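Long-range contact in HIT family hydrolase (Legionella pneumophila subsp. pneumophila, PDB 6D6J), which binds zinc and probably acts as a hydrolase of the histidine triad (HIT) family: residues 47-52 / 103-108. Sequence-based numbering, arbitrary orientation.
Sequences LIIPKK and VYHIHL. With ZN (zinc ion), chain G.
His105 reaches across to Pro50 with one ring nitrogen while the other holds zinc. Its CG lies anti to the backbone N (chi1 -178°), and the ring is edge-on to the carbonyl: NE2 donates to Pro50 O at 2.8 Å, with the acceptor almost in the ring plane. ND1 binds the zinc ion at 2.1 Å, in a site completed by Cys11, Cys14 and His53. Imidazole suits this place because its two nitrogens can serve a metal and a carbonyl at once. Lys52 O also lies near NE2, but at too poor an angle to bond.

Farther along, Ile48 and Leu108 form an antiparallel hydrogen-bonded pair joining strands 44-50 and 108-112. Ile48 N donates to Leu108 O and Leu108 N to Ile48 O, both at 2.9 Å, and their aliphatic side chains share the sheet face packed by Ala75 of helix 62-81. Between the two ends the pairing lapses. Pro50 has no N-H to offer, and Ile106 O, buried against Pro50 CD at 3.3 Å, finds no partner. In the conformer given, the proline ring crosses Ile106 at about a right angle, with Pro50 CG 3.5 Å from Ile106 CG1, while Ile49 CG2 rests against His107 CB.

His107, the predicted nucleophile that would carry AMP, turns ND1 back to His105 O, a straight 2.7 Å bond in the planes of both ring and carbonyl. This bond fixes the ring's rotation and commits ND1, consistent with attack through NE2. The arrangement is consistent with the metal ligand positioning the predicted catalytic histidine through its backbone carbonyl, linking the zinc site to the histidine triad.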
loop_
_atom_site.group_PDB
_atom_site.type_symbol
_atom_site.label_atom_id
_atom_site.label_comp_id
_atom_site.label_asym_id
_atom_site.label_seq_id
_atom_site.Cartn_x
_atom_site.Cartn_y
_atom_site.Cartn_z
ATOM N N LEU B 47 4.780 8.597 -7.336
ATOM C CA LEU B 47 5.261 7.221 -7.310
ATOM C C LEU B 47 6.509 7.169 -6.445
ATOM O O LEU B 47 7.403 8.009 -6.597
ATOM C CB LEU B 47 5.637 6.769 -8.728
ATOM C CG LEU B 47 4.476 6.821 -9.721
ATOM C CD1 LEU B 47 4.939 6.557 -11.144
ATOM C CD2 LEU B 47 3.388 5.846 -9.322
ATOM N N ILE B 48 6.573 6.203 -5.530
ATOM C CA ILE B 48 7.737 6.010 -4.666
ATOM C C ILE B 48 8.307 4.640 -5.006
ATOM O O ILE B 48 7.592 3.628 -4.936
ATOM C CB ILE B 48 7.399 6.132 -3.164
ATOM C CG1 ILE B 48 6.676 7.460 -2.819
ATOM C CG2 ILE B 48 8.687 6.038 -2.338
ATOM C CD1 ILE B 48 5.178 7.496 -3.040
ATOM N N ILE B 49 9.574 4.612 -5.409
ATOM C CA ILE B 49 10.195 3.378 -5.905
ATOM C C ILE B 49 11.497 3.087 -5.172
ATOM O O ILE B 49 12.198 4.017 -4.731
ATOM C CB ILE B 49 10.453 3.405 -7.429
ATOM C CG1 ILE B 49 11.593 4.376 -7.823
ATOM C CG2 ILE B 49 9.173 3.702 -8.178
ATOM C CD1 ILE B 49 12.078 4.168 -9.242
ATOM N N PRO B 50 11.886 1.821 -5.065
ATOM C CA PRO B 50 13.286 1.523 -4.740
ATOM C C PRO B 50 14.172 1.822 -5.941
ATOM O O PRO B 50 13.757 1.668 -7.094
ATOM C CB PRO B 50 13.256 0.016 -4.458
ATOM C CG PRO B 50 12.182 -0.517 -5.372
ATOM C CD PRO B 50 11.148 0.612 -5.487
ATOM N N LYS B 51 15.417 2.231 -5.674
ATOM C CA LYS B 51 16.392 2.299 -6.761
ATOM C C LYS B 51 16.798 0.896 -7.221
ATOM O O LYS B 51 17.050 0.674 -8.407
ATOM C CB LYS B 51 17.581 3.155 -6.323
ATOM C CG LYS B 51 17.236 4.631 -6.169
ATOM C CD LYS B 51 18.449 5.425 -5.666
ATOM C CE LYS B 51 18.221 6.902 -5.785
ATOM N NZ LYS B 51 19.427 7.653 -5.337
ATOM N N LYS B 52 16.845 -0.067 -6.307
ATOM C CA LYS B 52 17.031 -1.469 -6.671
ATOM C C LYS B 52 15.859 -1.955 -7.526
ATOM O O LYS B 52 14.695 -1.654 -7.239
ATOM C CB LYS B 52 17.089 -2.313 -5.382
ATOM C CG LYS B 52 17.228 -3.827 -5.619
ATOM C CD LYS B 52 17.364 -4.554 -4.312
ATOM C CE LYS B 52 17.547 -6.033 -4.507
ATOM N NZ LYS B 52 17.893 -6.692 -3.232
ATOM N N VAL B 103 4.219 -1.579 -15.206
ATOM C CA VAL B 103 5.668 -1.452 -15.171
ATOM C C VAL B 103 6.167 -2.406 -14.102
ATOM O O VAL B 103 5.751 -2.323 -12.934
ATOM C CB VAL B 103 6.104 -0.007 -14.873
ATOM C CG1 VAL B 103 7.621 0.075 -14.753
ATOM C CG2 VAL B 103 5.624 0.929 -15.966
ATOM N N TYR B 104 7.069 -3.306 -14.497
ATOM C CA TYR B 104 7.533 -4.390 -13.628
ATOM C C TYR B 104 8.776 -3.983 -12.822
ATOM O O TYR B 104 9.842 -4.591 -12.865
ATOM C CB TYR B 104 7.653 -5.709 -14.407
ATOM C CG TYR B 104 6.262 -6.252 -14.603
ATOM C CD1 TYR B 104 5.465 -5.840 -15.664
ATOM C CD2 TYR B 104 5.684 -7.061 -13.636
ATOM C CE1 TYR B 104 4.146 -6.276 -15.778
ATOM C CE2 TYR B 104 4.400 -7.504 -13.741
ATOM C CZ TYR B 104 3.628 -7.121 -14.807
ATOM O OH TYR B 104 2.333 -7.576 -14.876
ATOM N N HIS B 105 8.583 -2.913 -12.043
ATOM C CA HIS B 105 9.522 -2.431 -11.031
ATOM C C HIS B 105 8.619 -1.877 -9.940
ATOM O O HIS B 105 7.766 -1.033 -10.231
ATOM C CB HIS B 105 10.397 -1.335 -11.645
ATOM C CG HIS B 105 11.444 -0.767 -10.728
ATOM N ND1 HIS B 105 12.768 -0.638 -11.111
ATOM C CD2 HIS B 105 11.355 -0.217 -9.491
ATOM C CE1 HIS B 105 13.447 -0.051 -10.138
ATOM N NE2 HIS B 105 12.612 0.230 -9.151
ATOM N N ILE B 106 8.755 -2.372 -8.704
ATOM C CA ILE B 106 7.765 -2.034 -7.687
ATOM C C ILE B 106 7.658 -0.524 -7.507
ATOM O O ILE B 106 8.643 0.226 -7.592
ATOM C CB ILE B 106 7.974 -2.778 -6.354
ATOM C CG1 ILE B 106 9.336 -2.477 -5.741
ATOM C CG2 ILE B 106 7.806 -4.263 -6.536
ATOM C CD1 ILE B 106 9.484 -3.061 -4.345
ATOM N N HIS B 107 6.431 -0.078 -7.251
ATOM C CA HIS B 107 6.153 1.339 -7.071
ATOM C C HIS B 107 4.932 1.482 -6.186
ATOM O O HIS B 107 3.924 0.802 -6.376
ATOM C CB HIS B 107 5.943 2.066 -8.409
ATOM C CG HIS B 107 5.000 1.375 -9.350
ATOM N ND1 HIS B 107 5.350 0.238 -10.048
ATOM C CD2 HIS B 107 3.756 1.706 -9.772
ATOM C CE1 HIS B 107 4.350 -0.123 -10.833
ATOM N NE2 HIS B 107 3.365 0.745 -10.679
ATOM N N LEU B 108 5.027 2.376 -5.222
ATOM C CA LEU B 108 3.889 2.739 -4.388
ATOM C C LEU B 108 3.249 3.998 -4.968
ATOM O O LEU B 108 3.930 5.019 -5.153
ATOM C CB LEU B 108 4.362 2.998 -2.959
ATOM C CG LEU B 108 3.295 3.365 -1.927
ATOM C CD1 LEU B 108 2.209 2.300 -1.898
ATOM C CD2 LEU B 108 3.954 3.455 -0.557
HETATM ZN ZN ZN G . 13.707 -1.426 -12.798
#